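Local coordinates for DUF4785 domain-containing protein (Legionella pneumophila subsp. pneumophila, PDB 4KH9) that is of unknown function but binds calcium ions and is probably exported from the cytoplasm, at residues 41-47 and 162-168; 47-51 and 62-66; 66-72 and 154-160; 98-103 and 123-128. The contacts are given in a common frame with arbitrary orientation. Residue numbers count along the deposited sequence, not the author numbering.

Contact 1 of 4, residues 41-47 and 162-168; sequences SNVRRSY and TYLEVET
Strand 44-46 runs antiparallel to strand 163-168, both extended, the axes 4.5 Å apart at closest approach and the N-to-C directions at 156°. The register pairs Arg44 with Val166 and Ser46 with Leu164 as hydrogen-bonded pairs, with Arg45 and Glu165 as the non-hydrogen-bonded pair between them. Backbone bonds are Arg44 N to Val166 O and Val166 N to Arg44 O, both 2.9 Å, Ser46 N to Leu164 O at 2.9 Å and Leu164 N to Ser46 O at 2.8 Å. One water also donates to Arg44 O (2.8 Å) and Leu164 O (2.9 Å).

Where the regular pairing stops, Asn42 (chi1 p) takes over with its amide: Thr168 N donates to Asn42 OD1 at 2.9 Å, and Asn42 ND2 donates to Thr168 OG1 at 2.6 Å.

The charged contact is a salt bridge between Arg45 NH1 (chi1 m) and Glu165 OE1 (chi1 t) at 3.0 Å, on the face bearing both side chains. Tyr163, chi1 p, brings CE1 to 3.3 Å from Arg45 CD, and Tyr163 CB sits over the Tyr47 ring, 3.8 Å from its centroid, in a CH-pi contact.

This is an edge strand from the N-terminal region added to the sheet of the central, E-set-clan domain, tying the two together. Strand 178-186 flanks 163-168 on its other side, while Leu164 and Val166 pack onto strands 238-248 and 251-264.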
loop_
_atom_site.group_PDB
_atom_site.type_symbol
_atom_site.label_atom_id
_atom_site.label_comp_id
_atom_site.label_asym_id
_atom_site.label_seq_id
_atom_site.Cartn_x
_atom_site.Cartn_y
_atom_site.Cartn_z
ATOM N N SER A 41 0.488 1.865 11.794
ATOM C CA SER A 41 0.557 3.018 10.905
ATOM C C SER A 41 1.183 2.669 9.580
ATOM O O SER A 41 2.056 1.808 9.537
ATOM C CB SER A 41 1.371 4.122 11.572
ATOM O OG SER A 41 1.148 5.369 10.945
ATOM N N ASN A 42 0.769 3.352 8.496
ATOM C CA ASN A 42 1.341 3.145 7.176
ATOM C C ASN A 42 2.209 4.357 6.828
ATOM O O ASN A 42 2.396 4.651 5.642
ATOM C CB ASN A 42 0.259 2.865 6.078
ATOM C CG ASN A 42 -0.745 3.962 5.811
ATOM O OD1 ASN A 42 -0.680 5.053 6.392
ATOM N ND2 ASN A 42 -1.709 3.684 4.904
ATOM N N VAL A 43 2.733 5.072 7.852
ATOM C CA VAL A 43 3.669 6.195 7.630
ATOM C C VAL A 43 4.838 5.657 6.777
ATOM O O VAL A 43 5.345 4.575 7.042
ATOM C CB VAL A 43 4.172 6.862 8.955
ATOM C CG1 VAL A 43 5.273 7.901 8.699
ATOM C CG2 VAL A 43 3.022 7.499 9.723
ATOM N N ARG A 44 5.193 6.380 5.733
ATOM C CA ARG A 44 6.255 6.007 4.836
ATOM C C ARG A 44 7.072 7.239 4.469
ATOM O O ARG A 44 6.497 8.257 4.093
ATOM C CB ARG A 44 5.684 5.325 3.568
ATOM C CG ARG A 44 5.401 3.841 3.719
ATOM C CD ARG A 44 6.684 3.037 3.834
ATOM N NE ARG A 44 6.449 1.628 4.135
ATOM C CZ ARG A 44 6.427 1.120 5.361
ATOM N NH1 ARG A 44 6.623 1.902 6.416
ATOM N NH2 ARG A 44 6.219 -0.177 5.544
ATOM N N ARG A 45 8.409 7.143 4.590
ATOM C CA ARG A 45 9.295 8.210 4.164
ATOM C C ARG A 45 10.061 7.807 2.875
ATOM O O ARG A 45 10.412 6.651 2.695
ATOM C CB ARG A 45 10.257 8.599 5.264
ATOM C CG ARG A 45 9.542 9.307 6.428
ATOM C CD ARG A 45 10.499 9.726 7.550
ATOM N NE ARG A 45 10.918 8.621 8.401
ATOM C CZ ARG A 45 10.251 8.212 9.471
ATOM N NH1 ARG A 45 9.119 8.812 9.826
ATOM N NH2 ARG A 45 10.702 7.189 10.192
ATOM N N SER A 46 10.295 8.776 2.002
ATOM C CA SER A 46 11.020 8.650 0.730
ATOM C C SER A 46 12.137 9.664 0.691
ATOM O O SER A 46 11.926 10.840 1.027
ATOM C CB SER A 46 10.068 8.890 -0.445
ATOM O OG SER A 46 10.773 9.055 -1.677
ATOM N N TYR A 47 13.297 9.228 0.247
ATOM C CA TYR A 47 14.502 10.030 0.097
ATOM C C TYR A 47 14.857 10.120 -1.390
ATOM O O TYR A 47 16.016 10.185 -1.762
ATOM C CB TYR A 47 15.668 9.395 0.917
ATOM C CG TYR A 47 15.445 9.419 2.419
ATOM C CD1 TYR A 47 14.589 8.505 3.035
ATOM C CD2 TYR A 47 16.135 10.314 3.229
ATOM C CE1 TYR A 47 14.364 8.540 4.414
ATOM C CE2 TYR A 47 15.914 10.362 4.603
ATOM C CZ TYR A 47 15.046 9.459 5.192
ATOM O OH TYR A 47 14.849 9.507 6.546
ATOM N N THR A 162 16.733 15.386 3.181
ATOM C CA THR A 162 15.403 15.842 2.740
ATOM C C THR A 162 14.565 14.628 2.374
ATOM O O THR A 162 14.957 13.827 1.513
ATOM C CB THR A 162 15.462 16.851 1.581
ATOM O OG1 THR A 162 16.139 18.018 2.013
ATOM C CG2 THR A 162 14.052 17.269 1.097
ATOM N N TYR A 163 13.415 14.469 3.060
ATOM C CA TYR A 163 12.545 13.346 2.783
ATOM C C TYR A 163 11.095 13.781 2.694
ATOM O O TYR A 163 10.718 14.846 3.200
ATOM C CB TYR A 163 12.699 12.243 3.846
ATOM C CG TYR A 163 12.395 12.694 5.254
ATOM C CD1 TYR A 163 11.096 12.637 5.761
ATOM C CD2 TYR A 163 13.412 13.139 6.103
ATOM C CE1 TYR A 163 10.817 13.004 7.075
ATOM C CE2 TYR A 163 13.137 13.530 7.415
ATOM C CZ TYR A 163 11.840 13.442 7.901
ATOM O OH TYR A 163 11.548 13.800 9.190
ATOM N N LEU A 164 10.298 12.947 2.039
ATOM C CA LEU A 164 8.859 13.120 1.914
ATOM C C LEU A 164 8.204 12.136 2.825
ATOM O O LEU A 164 8.534 10.952 2.756
ATOM C CB LEU A 164 8.397 12.912 0.463
ATOM C CG LEU A 164 6.900 13.110 0.197
ATOM C CD1 LEU A 164 6.517 14.584 0.291
ATOM C CD2 LEU A 164 6.513 12.542 -1.133
ATOM N N GLU A 165 7.296 12.596 3.693
ATOM C CA GLU A 165 6.567 11.681 4.579
ATOM C C GLU A 165 5.074 11.630 4.153
ATOM O O GLU A 165 4.475 12.663 3.953
ATOM C CB GLU A 165 6.730 12.089 6.046
ATOM C CG GLU A 165 6.093 11.077 6.982
ATOM C CD GLU A 165 6.371 11.320 8.451
ATOM O OE1 GLU A 165 7.549 11.193 8.851
ATOM O OE2 GLU A 165 5.412 11.591 9.211
ATOM N N VAL A 166 4.516 10.415 3.966
ATOM C CA VAL A 166 3.124 10.206 3.558
ATOM C C VAL A 166 2.478 9.189 4.487
ATOM O O VAL A 166 3.161 8.291 4.999
ATOM C CB VAL A 166 2.985 9.758 2.079
ATOM C CG1 VAL A 166 3.609 10.772 1.134
ATOM C CG2 VAL A 166 3.561 8.355 1.847
ATOM N N GLU A 167 1.175 9.315 4.701
ATOM C CA GLU A 167 0.381 8.348 5.489
ATOM C C GLU A 167 -1.113 8.557 5.249
ATOM O O GLU A 167 -1.509 9.645 4.869
ATOM C CB GLU A 167 0.678 8.412 6.999
ATOM C CG GLU A 167 0.406 9.744 7.656
ATOM C CD GLU A 167 0.494 9.729 9.171
ATOM O OE1 GLU A 167 -0.277 8.975 9.810
ATOM O OE2 GLU A 167 1.316 10.496 9.720
ATOM N N THR A 168 -1.937 7.524 5.505
ATOM C CA THR A 168 -3.399 7.655 5.408
ATOM C C THR A 168 -3.961 7.523 6.845
ATOM O O THR A 168 -3.248 7.045 7.728
ATOM C CB THR A 168 -4.007 6.684 4.405
ATOM O OG1 THR A 168 -3.751 5.349 4.800
ATOM C CG2 THR A 168 -3.488 6.903 2.988
HETATM O O HOH W 1 -1.409 5.265 9.254
HETATM O O HOH W 2 7.025 8.880 1.430
#

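Contact 2 of 4, residues 47-51 and 62-66; sequences YGYKE and VIIST
Strands 48-51 and 62-65 are antiparallel in direction, at 161°, but their axes come no closer than 9.4 Å and no backbone pairing joins them. They belong to two different four-stranded antiparallel sheets of the N-terminal domain, each being an outermost strand, so this is a beta-sandwich-like contact between the edge strands of two facing sheets, bridged by side chains. Both backbones are extended: Tyr49 has phi/psi of -149/166° and Glu51 -149/154°, against -108/109° for Ile64 and -105/126° for Ser65.

Tyr49 does most of the spanning. Its CA-to-CB bond points toward 62-66, and with chi1 p and chi2 at -88° the ring carries its hydroxyl across to the opposing backbone, where Ser65 N donates to Tyr49 OH at 3.2 Å. The same hydroxyl oxygen lies 3.5 Å from Ile64 CA, and Tyr49 CE1 is 3.7 Å from Ser65 OG.

Glu51, also chi1 p, is extended at chi2 (t), bringing OE2 to 3.9 Å from Val62 CG1; its other oxygen, OE1, makes a salt bridge to Arg254 of strand 251-264. The side chain of Glu51 lies about 9 Å from a bound calcium ion, too far for direct coordination. A water bridges the strands: it accepts from Tyr49 OH at 2.7 Å and donates to Glu51 OE2 at 2.7 Å and Ile63 O at 2.6 Å.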
loop_
_atom_site.group_PDB
_atom_site.type_symbol
_atom_site.label_atom_id
_atom_site.label_comp_id
_atom_site.label_asym_id
_atom_site.label_seq_id
_atom_site.Cartn_x
_atom_site.Cartn_y
_atom_site.Cartn_z
ATOM N N TYR A 47 13.297 9.228 0.247
ATOM C CA TYR A 47 14.502 10.030 0.097
ATOM C C TYR A 47 14.857 10.120 -1.390
ATOM O O TYR A 47 16.016 10.185 -1.762
ATOM C CB TYR A 47 15.668 9.395 0.917
ATOM C CG TYR A 47 15.445 9.419 2.419
ATOM C CD1 TYR A 47 14.589 8.505 3.035
ATOM C CD2 TYR A 47 16.135 10.314 3.229
ATOM C CE1 TYR A 47 14.364 8.540 4.414
ATOM C CE2 TYR A 47 15.914 10.362 4.603
ATOM C CZ TYR A 47 15.046 9.459 5.192
ATOM O OH TYR A 47 14.849 9.507 6.546
ATOM N N GLY A 48 13.860 10.044 -2.237
ATOM C CA GLY A 48 14.091 10.111 -3.671
ATOM C C GLY A 48 12.795 10.289 -4.403
ATOM O O GLY A 48 11.781 10.691 -3.803
ATOM N N TYR A 49 12.830 10.036 -5.690
ATOM C CA TYR A 49 11.637 10.150 -6.517
ATOM C C TYR A 49 11.703 9.147 -7.670
ATOM O O TYR A 49 12.768 8.588 -7.974
ATOM C CB TYR A 49 11.429 11.590 -7.046
ATOM C CG TYR A 49 12.470 12.049 -8.062
ATOM C CD1 TYR A 49 13.660 12.651 -7.652
ATOM C CD2 TYR A 49 12.233 11.934 -9.434
ATOM C CE1 TYR A 49 14.593 13.120 -8.579
ATOM C CE2 TYR A 49 13.177 12.359 -10.368
ATOM C CZ TYR A 49 14.352 12.962 -9.932
ATOM O OH TYR A 49 15.255 13.446 -10.846
ATOM N N LYS A 50 10.542 8.943 -8.321
ATOM C CA LYS A 50 10.408 8.057 -9.474
ATOM C C LYS A 50 9.565 8.736 -10.482
ATOM O O LYS A 50 8.603 9.398 -10.093
ATOM C CB LYS A 50 9.785 6.677 -9.113
ATOM C CG LYS A 50 10.650 5.770 -8.258
ATOM C CD LYS A 50 9.970 4.434 -7.996
ATOM C CE LYS A 50 10.858 3.515 -7.194
ATOM N NZ LYS A 50 10.114 2.329 -6.697
ATOM N N GLU A 51 9.916 8.623 -11.772
ATOM C CA GLU A 51 9.074 9.178 -12.826
ATOM C C GLU A 51 9.177 8.377 -14.105
ATOM O O GLU A 51 10.199 7.743 -14.378
ATOM C CB GLU A 51 9.387 10.648 -13.132
ATOM C CG GLU A 51 10.785 10.930 -13.693
ATOM C CD GLU A 51 11.023 12.393 -14.011
ATOM O OE1 GLU A 51 10.033 13.150 -14.136
ATOM O OE2 GLU A 51 12.200 12.775 -14.179
ATOM N N VAL A 62 16.654 14.900 -19.809
ATOM C CA VAL A 62 15.824 14.794 -18.609
ATOM C C VAL A 62 16.634 15.251 -17.389
ATOM O O VAL A 62 17.765 14.804 -17.200
ATOM C CB VAL A 62 15.323 13.312 -18.483
ATOM C CG1 VAL A 62 14.822 12.987 -17.083
ATOM C CG2 VAL A 62 14.228 13.036 -19.522
ATOM N N ILE A 63 16.026 16.081 -16.530
ATOM C CA ILE A 63 16.688 16.563 -15.331
ATOM C C ILE A 63 16.689 15.490 -14.260
ATOM O O ILE A 63 15.628 14.991 -13.887
ATOM C CB ILE A 63 16.038 17.877 -14.807
ATOM C CG1 ILE A 63 16.291 19.046 -15.805
ATOM C CG2 ILE A 63 16.528 18.224 -13.355
ATOM C CD1 ILE A 63 15.323 20.205 -15.701
ATOM N N ILE A 64 17.896 15.158 -13.755
ATOM C CA ILE A 64 18.103 14.290 -12.607
ATOM C C ILE A 64 18.557 15.243 -11.501
ATOM O O ILE A 64 19.647 15.802 -11.616
ATOM C CB ILE A 64 19.085 13.118 -12.884
ATOM C CG1 ILE A 64 18.544 12.181 -13.993
ATOM C CG2 ILE A 64 19.397 12.351 -11.576
ATOM C CD1 ILE A 64 19.520 11.088 -14.420
ATOM N N SER A 65 17.705 15.492 -10.488
ATOM C CA SER A 65 18.015 16.449 -9.430
ATOM C C SER A 65 18.394 15.727 -8.140
ATOM O O SER A 65 17.689 14.829 -7.687
ATOM C CB SER A 65 16.824 17.383 -9.193
ATOM O OG SER A 65 15.684 16.653 -8.775
ATOM N N THR A 66 19.563 16.066 -7.607
ATOM C CA THR A 66 20.073 15.474 -6.394
ATOM C C THR A 66 20.419 16.594 -5.424
ATOM O O THR A 66 20.755 17.691 -5.850
ATOM C CB THR A 66 21.276 14.531 -6.696
ATOM O OG1 THR A 66 22.394 15.312 -7.086
ATOM C CG2 THR A 66 20.956 13.454 -7.760
HETATM O O HOH W 3 14.762 12.548 -13.365
#

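Contact 3 of 4, residues 66-72 and 154-160; sequences TLAPGAV and SVLDKFS
An inverse gamma turn centred on Asp157 leads into a type I beta turn from Asp157 to Ser160, and the loop 66-71, running into strand 72-77, wraps round that corner where strand 150-156 ends. Val72 and Leu156 form an antiparallel hydrogen-bonded pair: Val72 N to Leu156 O and Leu156 N to Val72 O are both 2.8 Å.

Beyond it the carboxylate of Asp157 (chi1 t, chi2 -1°) holds the loop by its amides, with Leu67 N to Asp157 OD2 at 2.7 Å and Ala68 N to Asp157 OD1 at 3.3 Å. Water 4 accepts from Phe159 N at 3.0 Å. Ala68 CB packs 4.0 Å from Phe159 CB, while Gly70, at phi/psi 72/34°, turns the chain; an ideal CB there would crowd Phe159 CD2.

Strands 72-77 and 150-156 are neighbours inside an antiparallel sheet, flanked by 123-126 and 48-54. Asp157 OD2 also forms a salt bridge with Arg255 of strand 251-264, reaching into the central domain.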
loop_
_atom_site.group_PDB
_atom_site.type_symbol
_atom_site.label_atom_id
_atom_site.label_comp_id
_atom_site.label_asym_id
_atom_site.label_seq_id
_atom_site.Cartn_x
_atom_site.Cartn_y
_atom_site.Cartn_z
ATOM N N THR A 66 19.563 16.066 -7.607
ATOM C CA THR A 66 20.073 15.474 -6.394
ATOM C C THR A 66 20.419 16.594 -5.424
ATOM O O THR A 66 20.755 17.691 -5.850
ATOM C CB THR A 66 21.276 14.531 -6.696
ATOM O OG1 THR A 66 22.394 15.312 -7.086
ATOM C CG2 THR A 66 20.956 13.454 -7.760
ATOM N N LEU A 67 20.362 16.304 -4.125
ATOM C CA LEU A 67 20.656 17.261 -3.061
ATOM C C LEU A 67 21.912 16.860 -2.267
ATOM O O LEU A 67 22.429 17.655 -1.455
ATOM C CB LEU A 67 19.449 17.375 -2.110
ATOM C CG LEU A 67 18.136 17.853 -2.757
ATOM C CD1 LEU A 67 16.986 17.782 -1.765
ATOM C CD2 LEU A 67 18.299 19.276 -3.373
ATOM N N ALA A 68 22.405 15.639 -2.494
ATOM C CA ALA A 68 23.635 15.213 -1.830
ATOM C C ALA A 68 24.475 14.389 -2.768
ATOM O O ALA A 68 23.939 13.822 -3.720
ATOM C CB ALA A 68 23.317 14.437 -0.570
ATOM N N PRO A 69 25.792 14.252 -2.520
ATOM C CA PRO A 69 26.592 13.411 -3.412
ATOM C C PRO A 69 26.206 11.931 -3.285
ATOM O O PRO A 69 25.602 11.498 -2.281
ATOM C CB PRO A 69 28.027 13.665 -2.941
ATOM C CG PRO A 69 27.916 14.084 -1.521
ATOM C CD PRO A 69 26.615 14.837 -1.435
ATOM N N GLY A 70 26.557 11.165 -4.310
ATOM C CA GLY A 70 26.358 9.722 -4.285
ATOM C C GLY A 70 24.939 9.230 -4.400
ATOM O O GLY A 70 24.617 8.159 -3.870
ATOM N N ALA A 71 24.089 9.944 -5.172
ATOM C CA ALA A 71 22.741 9.482 -5.416
ATOM C C ALA A 71 22.767 8.238 -6.293
ATOM O O ALA A 71 23.700 8.055 -7.089
ATOM C CB ALA A 71 21.900 10.571 -6.070
ATOM N N VAL A 72 21.756 7.376 -6.140
ATOM C CA VAL A 72 21.669 6.143 -6.929
ATOM C C VAL A 72 20.551 6.316 -7.982
ATOM O O VAL A 72 19.461 6.756 -7.651
ATOM C CB VAL A 72 21.447 4.925 -6.014
ATOM C CG1 VAL A 72 21.328 3.641 -6.834
ATOM C CG2 VAL A 72 22.601 4.796 -4.977
ATOM N N SER A 154 14.333 6.127 -11.604
ATOM C CA SER A 154 14.268 6.106 -10.155
ATOM C C SER A 154 15.533 6.760 -9.593
ATOM O O SER A 154 16.645 6.408 -9.988
ATOM C CB SER A 154 14.103 4.683 -9.647
ATOM O OG SER A 154 14.036 4.677 -8.236
ATOM N N VAL A 155 15.357 7.763 -8.747
ATOM C CA VAL A 155 16.472 8.477 -8.135
ATOM C C VAL A 155 16.380 8.319 -6.641
ATOM O O VAL A 155 15.432 8.800 -6.047
ATOM C CB VAL A 155 16.521 9.984 -8.542
ATOM C CG1 VAL A 155 17.692 10.707 -7.864
ATOM C CG2 VAL A 155 16.588 10.159 -10.075
ATOM N N LEU A 156 17.370 7.660 -6.039
ATOM C CA LEU A 156 17.506 7.542 -4.608
ATOM C C LEU A 156 18.585 8.538 -4.181
ATOM O O LEU A 156 19.769 8.358 -4.487
ATOM C CB LEU A 156 17.808 6.114 -4.145
ATOM C CG LEU A 156 18.146 5.960 -2.643
ATOM C CD1 LEU A 156 16.926 6.241 -1.765
ATOM C CD2 LEU A 156 18.764 4.596 -2.356
ATOM N N ASP A 157 18.171 9.596 -3.490
ATOM C CA ASP A 157 19.087 10.631 -3.005
ATOM C C ASP A 157 19.535 10.156 -1.619
ATOM O O ASP A 157 19.165 10.706 -0.580
ATOM C CB ASP A 157 18.351 11.996 -3.009
ATOM C CG ASP A 157 19.251 13.225 -3.094
ATOM O OD1 ASP A 157 20.507 13.058 -3.137
ATOM O OD2 ASP A 157 18.712 14.341 -3.139
ATOM N N LYS A 158 20.267 9.047 -1.648
ATOM C CA LYS A 158 20.728 8.234 -0.543
ATOM C C LYS A 158 21.310 9.059 0.621
ATOM O O LYS A 158 21.066 8.714 1.785
ATOM C CB LYS A 158 21.811 7.239 -1.068
ATOM C CG LYS A 158 22.163 6.128 -0.095
ATOM C CD LYS A 158 23.116 5.086 -0.673
ATOM C CE LYS A 158 23.319 3.985 0.329
ATOM N NZ LYS A 158 24.019 2.809 -0.252
ATOM N N PHE A 159 22.080 10.119 0.325
ATOM C CA PHE A 159 22.729 10.803 1.427
ATOM C C PHE A 159 22.105 12.182 1.713
ATOM O O PHE A 159 22.661 12.958 2.501
ATOM C CB PHE A 159 24.244 10.894 1.153
ATOM C CG PHE A 159 24.856 9.513 1.111
ATOM C CD1 PHE A 159 25.052 8.780 2.288
ATOM C CD2 PHE A 159 25.263 8.950 -0.094
ATOM C CE1 PHE A 159 25.624 7.514 2.250
ATOM C CE2 PHE A 159 25.832 7.678 -0.129
ATOM C CZ PHE A 159 26.010 6.965 1.043
ATOM N N SER A 160 20.911 12.436 1.157
ATOM C CA SER A 160 20.130 13.638 1.445
ATOM C C SER A 160 19.392 13.512 2.767
ATOM O O SER A 160 18.952 12.414 3.123
ATOM C CB SER A 160 19.119 13.889 0.333
ATOM O OG SER A 160 18.363 15.045 0.650
HETATM O O HOH W 4 22.524 11.299 -2.380
HETATM O O HOH W 5 17.367 4.259 -7.566
#

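Contact 4 of 4, residues 98-103 and 123-128; sequences LKEASS and AMLQIK
Leu125 and Lys128 are the most covered side chains here. Leu125, with chi1 at 79° and chi2 at 150°, meets 98-103 with both methyls: CD1 lies 3.9 Å from Ala101 CB and also 3.9 Å from Ser102 N, and CD2 lies 3.9 Å from Leu98 CD1. Leu98 (chi1 t, chi2 p) points its CA-to-CB bond toward the strand, placing CD2 4.0 Å from Ala123 CB.

Lys128 (m, t, m, t along its four chi angles) folds over the end of the turn. Lys128 CD lies 3.4 Å from Ser102 O and Lys128 CG 3.7 Å from Ser103 N. Lys128 NZ makes a weak hydrogen bond to Glu100 O at 3.4 Å. Ser102, chi1 p, bends back on its own segment, OG donating to Lys99 O at 2.6 Å.

The backbones meet where strand 123-126 gives way to loop. Lys128 N donates to Ala101 O at 3.0 Å, and a water accepts from Ser103 N and donates to Gln126 O, both at 2.8 Å. Ala101 N is bonded to Leu98 O at 3.0 Å.

Leu98 also touches Ile75, Ile88 and Leu138, which come from both four-stranded sheets of the N-terminal domain. The arrangement is a turn of helical phi/psi (98-101), without regular helical bonding, packed against edge strand 123-126 in an all-beta domain and followed, after the extended Ser102 and Ser103, by helix 104-107, with Ser103 at its N-cap.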
loop_
_atom_site.group_PDB
_atom_site.type_symbol
_atom_site.label_atom_id
_atom_site.label_comp_id
_atom_site.label_asym_id
_atom_site.label_seq_id
_atom_site.Cartn_x
_atom_site.Cartn_y
_atom_site.Cartn_z
ATOM N N LEU A 98 27.321 7.755 -19.755
ATOM C CA LEU A 98 26.731 7.479 -18.428
ATOM C C LEU A 98 27.689 6.693 -17.498
ATOM O O LEU A 98 27.852 7.069 -16.335
ATOM C CB LEU A 98 25.399 6.736 -18.556
ATOM C CG LEU A 98 24.545 6.592 -17.280
ATOM C CD1 LEU A 98 24.187 7.957 -16.662
ATOM C CD2 LEU A 98 23.259 5.821 -17.578
ATOM N N LYS A 99 28.345 5.652 -18.027
ATOM C CA LYS A 99 29.305 4.810 -17.295
ATOM C C LYS A 99 30.430 5.615 -16.619
ATOM O O LYS A 99 30.874 5.218 -15.545
ATOM C CB LYS A 99 29.945 3.775 -18.237
ATOM C CG LYS A 99 29.087 2.566 -18.463
ATOM C CD LYS A 99 29.775 1.627 -19.427
ATOM C CE LYS A 99 28.823 0.608 -19.999
ATOM N NZ LYS A 99 29.400 -0.020 -21.213
ATOM N N GLU A 100 30.868 6.750 -17.228
ATOM C CA GLU A 100 31.943 7.599 -16.692
ATOM C C GLU A 100 31.507 8.434 -15.465
ATOM O O GLU A 100 32.370 8.966 -14.772
ATOM C CB GLU A 100 32.504 8.517 -17.789
ATOM C CG GLU A 100 33.306 7.703 -18.793
ATOM C CD GLU A 100 34.122 8.463 -19.813
ATOM O OE1 GLU A 100 34.461 9.641 -19.561
ATOM O OE2 GLU A 100 34.473 7.850 -20.844
ATOM N N ALA A 101 30.207 8.494 -15.161
ATOM C CA ALA A 101 29.685 9.151 -13.958
ATOM C C ALA A 101 29.685 8.186 -12.769
ATOM O O ALA A 101 29.445 8.633 -11.657
ATOM C CB ALA A 101 28.273 9.683 -14.197
ATOM N N SER A 102 29.896 6.871 -13.011
ATOM C CA SER A 102 30.007 5.789 -12.006
ATOM C C SER A 102 31.460 5.569 -11.634
ATOM O O SER A 102 32.346 6.019 -12.366
ATOM C CB SER A 102 29.408 4.481 -12.530
ATOM O OG SER A 102 30.287 3.775 -13.403
ATOM N N SER A 103 31.736 4.838 -10.525
ATOM C CA SER A 103 33.133 4.609 -10.112
ATOM C C SER A 103 33.923 3.828 -11.142
ATOM O O SER A 103 33.344 3.112 -11.947
ATOM C CB SER A 103 33.204 3.858 -8.784
ATOM O OG SER A 103 32.661 2.548 -8.866
ATOM N N ALA A 123 20.059 0.231 -16.915
ATOM C CA ALA A 123 21.150 1.104 -16.494
ATOM C C ALA A 123 20.947 1.531 -15.049
ATOM O O ALA A 123 19.923 2.120 -14.710
ATOM C CB ALA A 123 21.268 2.317 -17.399
HETATM N N MSE A 124 21.907 1.177 -14.184
HETATM C CA MSE A 124 21.897 1.546 -12.766
HETATM C C MSE A 124 23.291 2.015 -12.362
HETATM O O MSE A 124 24.279 1.402 -12.750
HETATM C CB MSE A 124 21.421 0.395 -11.867
HETATM C CG MSE A 124 21.270 0.813 -10.384
HETATM SE SE MSE A 124 20.450 -0.579 -9.304
HETATM C CE MSE A 124 20.097 0.342 -7.609
ATOM N N LEU A 125 23.369 3.092 -11.579
ATOM C CA LEU A 125 24.652 3.603 -11.149
ATOM C C LEU A 125 24.538 4.432 -9.904
ATOM O O LEU A 125 23.513 5.041 -9.619
ATOM C CB LEU A 125 25.352 4.462 -12.262
ATOM C CG LEU A 125 24.874 5.911 -12.454
ATOM C CD1 LEU A 125 26.007 6.794 -12.952
ATOM C CD2 LEU A 125 23.623 5.998 -13.366
ATOM N N GLN A 126 25.647 4.505 -9.196
ATOM C CA GLN A 126 25.759 5.448 -8.105
ATOM C C GLN A 126 26.698 6.533 -8.610
ATOM O O GLN A 126 27.801 6.227 -9.067
ATOM C CB GLN A 126 26.225 4.790 -6.810
ATOM C CG GLN A 126 26.263 5.809 -5.673
ATOM C CD GLN A 126 26.573 5.193 -4.329
ATOM O OE1 GLN A 126 27.420 4.279 -4.189
ATOM N NE2 GLN A 126 25.944 5.738 -3.312
ATOM N N ILE A 127 26.264 7.778 -8.531
ATOM C CA ILE A 127 27.052 8.911 -9.020
ATOM C C ILE A 127 28.276 9.080 -8.122
ATOM O O ILE A 127 28.131 9.075 -6.889
ATOM C CB ILE A 127 26.217 10.223 -9.124
ATOM C CG1 ILE A 127 24.968 10.005 -9.992
ATOM C CG2 ILE A 127 27.089 11.369 -9.684
ATOM C CD1 ILE A 127 23.939 11.188 -9.961
ATOM N N LYS A 128 29.484 9.212 -8.746
ATOM C CA LYS A 128 30.730 9.426 -7.991
ATOM C C LYS A 128 30.600 10.673 -7.103
ATOM O O LYS A 128 30.147 11.716 -7.606
ATOM C CB LYS A 128 31.932 9.583 -8.924
ATOM C CG LYS A 128 32.299 8.346 -9.686
ATOM C CD LYS A 128 33.562 8.573 -10.522
ATOM C CE LYS A 128 33.424 9.586 -11.637
ATOM N NZ LYS A 128 34.686 9.650 -12.433
HETATM O O HOH W 6 29.465 4.014 -9.053
#

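Contacts 2, 3 and 4 lie within the N-terminal domain, whereas contact 1 joins that domain to the central one. Contacts 2 and 4 are mostly buried; contacts 1 and 3 are partly so, with charged or aromatic side chains at their exposed margins. Regular strand pairing dominates contact 1 and shrinks to one pair in contact 3; contact 2 relies on a tyrosine and a water, contact 4 largely on aliphatic side chains. Strands 48-54, 150-156, 72-77 and 123-126 form one sheet touched by contacts 2, 3 and 4. Tyr47 is shared by contacts 1 and 2, and Thr66 by contacts 2 and 3.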